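Local coordinates for protein DNA-(apurinic or apyrimidinic site) lyase (PDB 6WCD) that cleaves DNA as a magnesium-dependent 3'-5' exonuclease and weak AP endonuclease in DNA repair, here as its catalytic domain, at residues R208-L211 and N212-L215; L163-T166 and R167-I171. One frame throughout, in Å; residues are numbered along the deposited sequence.

In the fold
Both contacts run along about two turns of one helix in the catalytic domain, which has the DNase I-like fold of the AP/ExoA family. Contact 2 lies in helix 152-173, the crossover of a beta-alpha-beta unit, and turns leucine, alanine and isoleucine side chains onto strands 133-142 and 177-181. Contact 1 lies farther from the centre of the chain, in helix 206-214, whose end rests on strand 269-278. Both are partly buried, but contact 1 also has exposed glutamines and lies nearer the surface. Stacked rings carry contact 1, an amide-carboxylate bond contact 2. The two helices meet directly through Q165 and E169 of one and Q213 and F214 of the other.

Contact 1 of 2, residues R208-L211 and N212-L215; sequences RQWL and NQFL
W210 and F214, one helical turn apart, lie side by side and form an offset stack. The six-membered ring of the indole and the phenyl ring have centroids 4.9 Å apart and planes inclined by only 16°, and the overlap is at the rims: W210 CZ2 sits over a face of F214, 3.8 Å from CG. F214 CB adds a CH-pi contact over the W210 face. Both side chains leave the helix with CG anti to the backbone N, which sends them off in the same direction.

Q213 reaches the indole at a slant, its amide plane turned 49° from the ring. Its chain folds back at chi2 (84°) and brings NE2 to W210 O, a 2.8 Å bond on a lone pair in the carbonyl plane. The same oxygen takes the helical bond from F214 N at 3.0 Å, so two donors grip it.

On another side of the helix, L211 CD2 touches L215 CD1 at 3.7 Å, beside Y274 and L276 of strand 269-278. L215 N still bonds to L211 O at 2.9 Å, although L215 itself has left helical geometry. Q213 NE2 also binds Q165 OE1 of helix 152-173, N212 ND2 finds its partner in E203 OE1, and the R208 guanidinium binds the carbonyl oxygens of F202 and S187.

The last turn is thus tied by backbone and side-chain bonds together, and the aromatic stacking continues beyond it, with Y161 on W210 and F239 on F214. The doubly gripped carbonyl probably helps fix the Q213 amide beside the indole.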
ATOM      1  N   ARG A 208      15.118  -8.604  -4.660  1.00 25.54           N
ATOM      2  CA  ARG A 208      14.731  -9.869  -4.063  1.00 22.33           C
ATOM      3  C   ARG A 208      15.584 -10.175  -2.857  1.00 24.80           C
ATOM      4  O   ARG A 208      15.073 -10.701  -1.854  1.00 24.04           O
ATOM      5  CB  ARG A 208      14.829 -10.965  -5.123  1.00 25.08           C
ATOM      6  CG  ARG A 208      14.312 -12.260  -4.700  1.00 24.56           C
ATOM      7  CD  ARG A 208      14.237 -13.170  -5.918  1.00 37.43           C
ATOM      8  NE  ARG A 208      13.192 -12.697  -6.824  1.00 29.53           N
ATOM      9  CZ  ARG A 208      13.316 -12.444  -8.117  1.00 36.90           C
ATOM     10  NH1 ARG A 208      14.474 -12.597  -8.767  1.00 33.80           N
ATOM     11  NH2 ARG A 208      12.259 -12.033  -8.775  1.00 31.90           N
ATOM     12  N   GLN A 209      16.853  -9.791  -2.880  1.00 22.95           N
ATOM     13  CA  GLN A 209      17.662  -9.906  -1.672  1.00 25.57           C
ATOM     14  C   GLN A 209      17.042  -9.079  -0.557  1.00 22.16           C
ATOM     15  O   GLN A 209      17.037  -9.488   0.619  1.00 23.75           O
ATOM     16  CB  GLN A 209      19.105  -9.459  -1.930  1.00 26.92           C
ATOM     17  CG  GLN A 209      19.868 -10.398  -2.843  1.00 37.57           C
ATOM     18  CD  GLN A 209      21.256  -9.857  -3.187  1.00 67.93           C
ATOM     19  OE1 GLN A 209      21.561  -8.691  -2.933  1.00 72.19           O
ATOM     20  NE2 GLN A 209      22.096 -10.705  -3.766  1.00 68.76           N
ATOM     21  N   TRP A 210      16.582  -7.873  -0.890  1.00 22.46           N
ATOM     22  CA  TRP A 210      15.946  -7.030   0.123  1.00 21.33           C
ATOM     23  C   TRP A 210      14.733  -7.717   0.713  1.00 18.61           C
ATOM     24  O   TRP A 210      14.576  -7.797   1.945  1.00 21.61           O
ATOM     25  CB  TRP A 210      15.571  -5.661  -0.485  1.00 22.44           C
ATOM     26  CG  TRP A 210      14.783  -4.882   0.512  1.00 19.74           C
ATOM     27  CD1 TRP A 210      15.283  -4.262   1.605  1.00 22.06           C
ATOM     28  CD2 TRP A 210      13.393  -4.759   0.557  1.00 17.48           C
ATOM     29  NE1 TRP A 210      14.264  -3.706   2.328  1.00 21.54           N
ATOM     30  CE2 TRP A 210      13.072  -4.021   1.728  1.00 18.21           C
ATOM     31  CE3 TRP A 210      12.343  -5.170  -0.266  1.00 19.58           C
ATOM     32  CZ2 TRP A 210      11.766  -3.692   2.054  1.00 18.52           C
ATOM     33  CZ3 TRP A 210      11.060  -4.843   0.067  1.00 20.77           C
ATOM     34  CH2 TRP A 210      10.778  -4.115   1.232  1.00 19.18           C
ATOM     35  N   LEU A 211      13.861  -8.242  -0.144  1.00 20.04           N
ATOM     36  CA  LEU A 211      12.657  -8.909   0.329  1.00 23.39           C
ATOM     37  C   LEU A 211      12.996 -10.120   1.180  1.00 26.07           C
ATOM     38  O   LEU A 211      12.330 -10.371   2.207  1.00 26.31           O
ATOM     39  CB  LEU A 211      11.819  -9.367  -0.859  1.00 32.94           C
ATOM     40  CG  LEU A 211      10.488  -8.737  -1.184  1.00 38.26           C
ATOM     41  CD1 LEU A 211       9.740  -9.656  -2.119  1.00 33.40           C
ATOM     42  CD2 LEU A 211       9.663  -8.396   0.042  1.00 23.10           C
ATOM     43  N   ASN A 212      13.994 -10.926   0.755  1.00 21.17           N
ATOM     44  CA  ASN A 212      14.364 -12.115   1.484  1.00 22.39           C
ATOM     45  C   ASN A 212      14.717 -11.798   2.926  1.00 26.39           C
ATOM     46  O   ASN A 212      14.430 -12.600   3.820  1.00 31.50           O
ATOM     47  CB  ASN A 212      15.548 -12.822   0.828  1.00 25.82           C
ATOM     48  CG  ASN A 212      15.209 -13.528  -0.488  1.00 36.27           C
ATOM     49  OD1 ASN A 212      14.086 -13.921  -0.727  1.00 36.34           O
ATOM     50  ND2 ASN A 212      16.239 -13.738  -1.330  1.00 44.64           N
ATOM     51  N   GLN A 213      15.426 -10.688   3.178  1.00 22.34           N
ATOM     52  CA  GLN A 213      15.780 -10.369   4.556  1.00 23.64           C
ATOM     53  C   GLN A 213      14.698  -9.590   5.277  1.00 24.62           C
ATOM     54  O   GLN A 213      14.671  -9.607   6.520  1.00 27.63           O
ATOM     55  CB  GLN A 213      17.123  -9.619   4.627  1.00 23.92           C
ATOM     56  CG  GLN A 213      17.180  -8.340   3.853  1.00 25.51           C
ATOM     57  CD  GLN A 213      16.616  -7.162   4.624  1.00 24.74           C
ATOM     58  OE1 GLN A 213      16.893  -6.971   5.818  1.00 29.08           O
ATOM     59  NE2 GLN A 213      15.853  -6.360   3.943  1.00 22.81           N
ATOM     60  N   PHE A 214      13.782  -8.953   4.549  1.00 19.99           N
ATOM     61  CA  PHE A 214      12.713  -8.200   5.186  1.00 20.93           C
ATOM     62  C   PHE A 214      11.621  -9.140   5.697  1.00 20.57           C
ATOM     63  O   PHE A 214      11.008  -8.893   6.763  1.00 21.18           O
ATOM     64  CB  PHE A 214      12.130  -7.191   4.173  1.00 20.66           C
ATOM     65  CG  PHE A 214      11.119  -6.278   4.749  1.00 19.53           C
ATOM     66  CD1 PHE A 214      11.448  -5.408   5.778  1.00 17.41           C
ATOM     67  CD2 PHE A 214       9.853  -6.264   4.254  1.00 21.44           C
ATOM     68  CE1 PHE A 214      10.530  -4.571   6.327  1.00 19.66           C
ATOM     69  CE2 PHE A 214       8.908  -5.402   4.798  1.00 26.63           C
ATOM     70  CZ  PHE A 214       9.269  -4.561   5.819  1.00 20.27           C
ATOM     71  N   LEU A 215      11.405 -10.238   4.985  1.00 22.01           N
ATOM     72  CA  LEU A 215      10.349 -11.192   5.315  1.00 20.27           C
ATOM     73  C   LEU A 215      10.906 -12.335   6.137  1.00 24.49           C
ATOM     74  O   LEU A 215      12.023 -12.795   5.912  1.00 25.74           O
ATOM     75  CB  LEU A 215       9.696 -11.752   4.052  1.00 19.29           C
ATOM     76  CG  LEU A 215       9.024 -10.733   3.150  1.00 22.05           C
ATOM     77  CD1 LEU A 215       8.467 -11.409   1.927  1.00 29.12           C
ATOM     78  CD2 LEU A 215       7.918 -10.026   3.875  1.00 22.01           C
TER

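Contact 2 of 2, residues L163-T166 and R167-I171; sequences LLQT and RAEAI
From L163 to A170 the backbone runs as regular alpha-helix: L163 O, L164 O, Q165 O and T166 O accept in turn from the N-H groups of R167, A168, E169 and A170, the first at 2.9 Å from R167 N and the last at 3.1 Å from A170 N. One side-chain pair, Q165 and E169, adds a polar bond along this turn. The two lie alongside each other and point the same way. Q165 NE2 gives a hydrogen to E169 OE2 at 3.0 Å with an N-H...O angle of 162°, close to the plane of its own amide but from above the plane of the carboxylate. The amide and carboxylate planes are nearly perpendicular, 83° apart. Q165 has CG anti to its N and E169 has CG anti to its carbonyl carbon (chi1 -67°), which draws the two ends together across the turn. E169 OE2 also lies 3.4 Å from Q165 CG, and the aliphatic part of E169 rests on the backbone, with its CG 3.3 Å from Q165 O.

The other end of the amide is used as well: Q165 OE1 meets the Q213 amide and, more weakly, W210 NE1. Bonds to both ends would hold the amide's rotation and favour the assigned positions of its N and O. T166 OG1 turns back along the helix to H162 O.

Around the helix, L164 and A168 meet I139 of strand 133-142, A168 and I171 reach I180 and V178 of strand 177-181, and R167 runs toward the loops, where NH2 binds G97 O. Q165 and E169 face F214 of helix 206-214, so the crossover helix packs on strands through its apolar side and on a second helix through its polar pair.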
ATOM      1  N   LEU A 163      14.362   2.792   2.953  1.00 13.94           N
ATOM      2  CA  LEU A 163      13.565   3.720   3.767  1.00 14.65           C
ATOM      3  C   LEU A 163      12.278   3.075   4.288  1.00 13.56           C
ATOM      4  O   LEU A 163      11.877   3.299   5.448  1.00 15.05           O
ATOM      5  CB  LEU A 163      13.243   4.978   2.946  1.00 15.82           C
ATOM      6  CG  LEU A 163      12.445   6.099   3.648  1.00 16.57           C
ATOM      7  CD1 LEU A 163      13.283   6.598   4.791  1.00 19.70           C
ATOM      8  CD2 LEU A 163      12.155   7.209   2.621  1.00 18.98           C
ATOM      9  N   LEU A 164      11.582   2.332   3.453  1.00 12.62           N
ATOM     10  CA  LEU A 164      10.375   1.626   3.867  1.00 12.67           C
ATOM     11  C   LEU A 164      10.661   0.681   5.013  1.00 14.16           C
ATOM     12  O   LEU A 164       9.927   0.677   6.008  1.00 14.91           O
ATOM     13  CB  LEU A 164       9.820   0.875   2.664  1.00 13.45           C
ATOM     14  CG  LEU A 164       8.669  -0.094   2.948  1.00 13.63           C
ATOM     15  CD1 LEU A 164       7.464   0.635   3.531  1.00 14.50           C
ATOM     16  CD2 LEU A 164       8.301  -0.775   1.625  1.00 15.25           C
ATOM     17  N   GLN A 165      11.732  -0.111   4.915  1.00 14.18           N
ATOM     18  CA  GLN A 165      12.095  -1.000   6.018  1.00 15.00           C
ATOM     19  C   GLN A 165      12.378  -0.222   7.281  1.00 14.75           C
ATOM     20  O   GLN A 165      11.917  -0.598   8.390  1.00 16.34           O
ATOM     21  CB  GLN A 165      13.279  -1.878   5.616  1.00 17.22           C
ATOM     22  CG  GLN A 165      13.738  -2.772   6.707  1.00 16.46           C
ATOM     23  CD  GLN A 165      14.681  -3.821   6.236  1.00 21.18           C
ATOM     24  OE1 GLN A 165      15.230  -3.744   5.143  1.00 23.55           O
ATOM     25  NE2 GLN A 165      14.929  -4.813   7.103  1.00 24.41           N
ATOM     26  N   THR A 166      13.162   0.837   7.163  1.00 15.66           N
ATOM     27  CA  THR A 166      13.513   1.640   8.332  1.00 15.21           C
ATOM     28  C   THR A 166      12.257   2.138   9.027  1.00 15.58           C
ATOM     29  O   THR A 166      12.126   2.061  10.253  1.00 17.37           O
ATOM     30  CB  THR A 166      14.396   2.806   7.901  1.00 17.93           C
ATOM     31  OG1 THR A 166      15.641   2.313   7.389  1.00 20.93           O
ATOM     32  CG2 THR A 166      14.744   3.692   9.105  1.00 19.51           C
ATOM     33  N   ARG A 167      11.330   2.696   8.265  1.00 15.12           N
ATOM     34  CA  ARG A 167      10.149   3.282   8.883  1.00 14.70           C
ATOM     35  C   ARG A 167       9.251   2.208   9.493  1.00 14.04           C
ATOM     36  O   ARG A 167       8.739   2.370  10.599  1.00 15.60           O
ATOM     37  CB  ARG A 167       9.377   4.108   7.856  1.00 15.09           C
ATOM     38  CG  ARG A 167       8.140   4.787   8.451  1.00 14.05           C
ATOM     39  CD  ARG A 167       8.546   5.841   9.473  1.00 14.83           C
ATOM     40  NE  ARG A 167       7.423   6.543  10.089  1.00 15.72           N
ATOM     41  CZ  ARG A 167       6.737   7.507   9.495  1.00 17.90           C
ATOM     42  NH1 ARG A 167       7.002   7.854   8.263  1.00 17.02           N
ATOM     43  NH2 ARG A 167       5.739   8.131  10.143  1.00 17.86           N
ATOM     44  N   ALA A 168       8.994   1.132   8.746  1.00 14.90           N
ATOM     45  CA  ALA A 168       8.065   0.105   9.209  1.00 14.44           C
ATOM     46  C   ALA A 168       8.575  -0.558  10.469  1.00 16.53           C
ATOM     47  O   ALA A 168       7.796  -0.803  11.408  1.00 16.82           O
ATOM     48  CB  ALA A 168       7.855  -0.915   8.111  1.00 15.61           C
ATOM     49  N   GLU A 169       9.878  -0.840  10.533  1.00 15.88           N
ATOM     50  CA  GLU A 169      10.447  -1.452  11.737  1.00 16.98           C
ATOM     51  C   GLU A 169      10.450  -0.478  12.906  1.00 19.59           C
ATOM     52  O   GLU A 169      10.259  -0.901  14.067  1.00 19.52           O
ATOM     53  CB  GLU A 169      11.840  -2.004  11.427  1.00 18.25           C
ATOM     54  CG  GLU A 169      11.725  -3.175  10.464  1.00 20.17           C
ATOM     55  CD  GLU A 169      13.043  -3.856  10.163  1.00 26.90           C
ATOM     56  OE1 GLU A 169      14.114  -3.446  10.694  1.00 28.88           O
ATOM     57  OE2 GLU A 169      12.997  -4.816   9.382  1.00 25.59           O
ATOM     58  N   ALA A 170      10.597   0.819  12.649  1.00 16.87           N
ATOM     59  CA  ALA A 170      10.586   1.762  13.763  1.00 17.45           C
ATOM     60  C   ALA A 170       9.187   1.893  14.343  1.00 17.63           C
ATOM     61  O   ALA A 170       9.024   1.937  15.575  1.00 20.82           O
ATOM     62  CB  ALA A 170      11.079   3.136  13.320  1.00 20.86           C
ATOM     63  N   ILE A 171       8.176   1.903  13.489  1.00 17.07           N
ATOM     64  CA  ILE A 171       6.801   1.946  14.013  1.00 17.52           C
ATOM     65  C   ILE A 171       6.545   0.684  14.813  1.00 16.98           C
ATOM     66  O   ILE A 171       5.992   0.729  15.919  1.00 19.18           O
ATOM     67  CB  ILE A 171       5.791   2.117  12.865  1.00 15.50           C
ATOM     68  CG1 ILE A 171       6.003   3.478  12.206  1.00 15.25           C
ATOM     69  CG2 ILE A 171       4.363   1.939  13.367  1.00 17.30           C
ATOM     70  CD1 ILE A 171       5.316   3.609  10.819  1.00 19.05           C
TER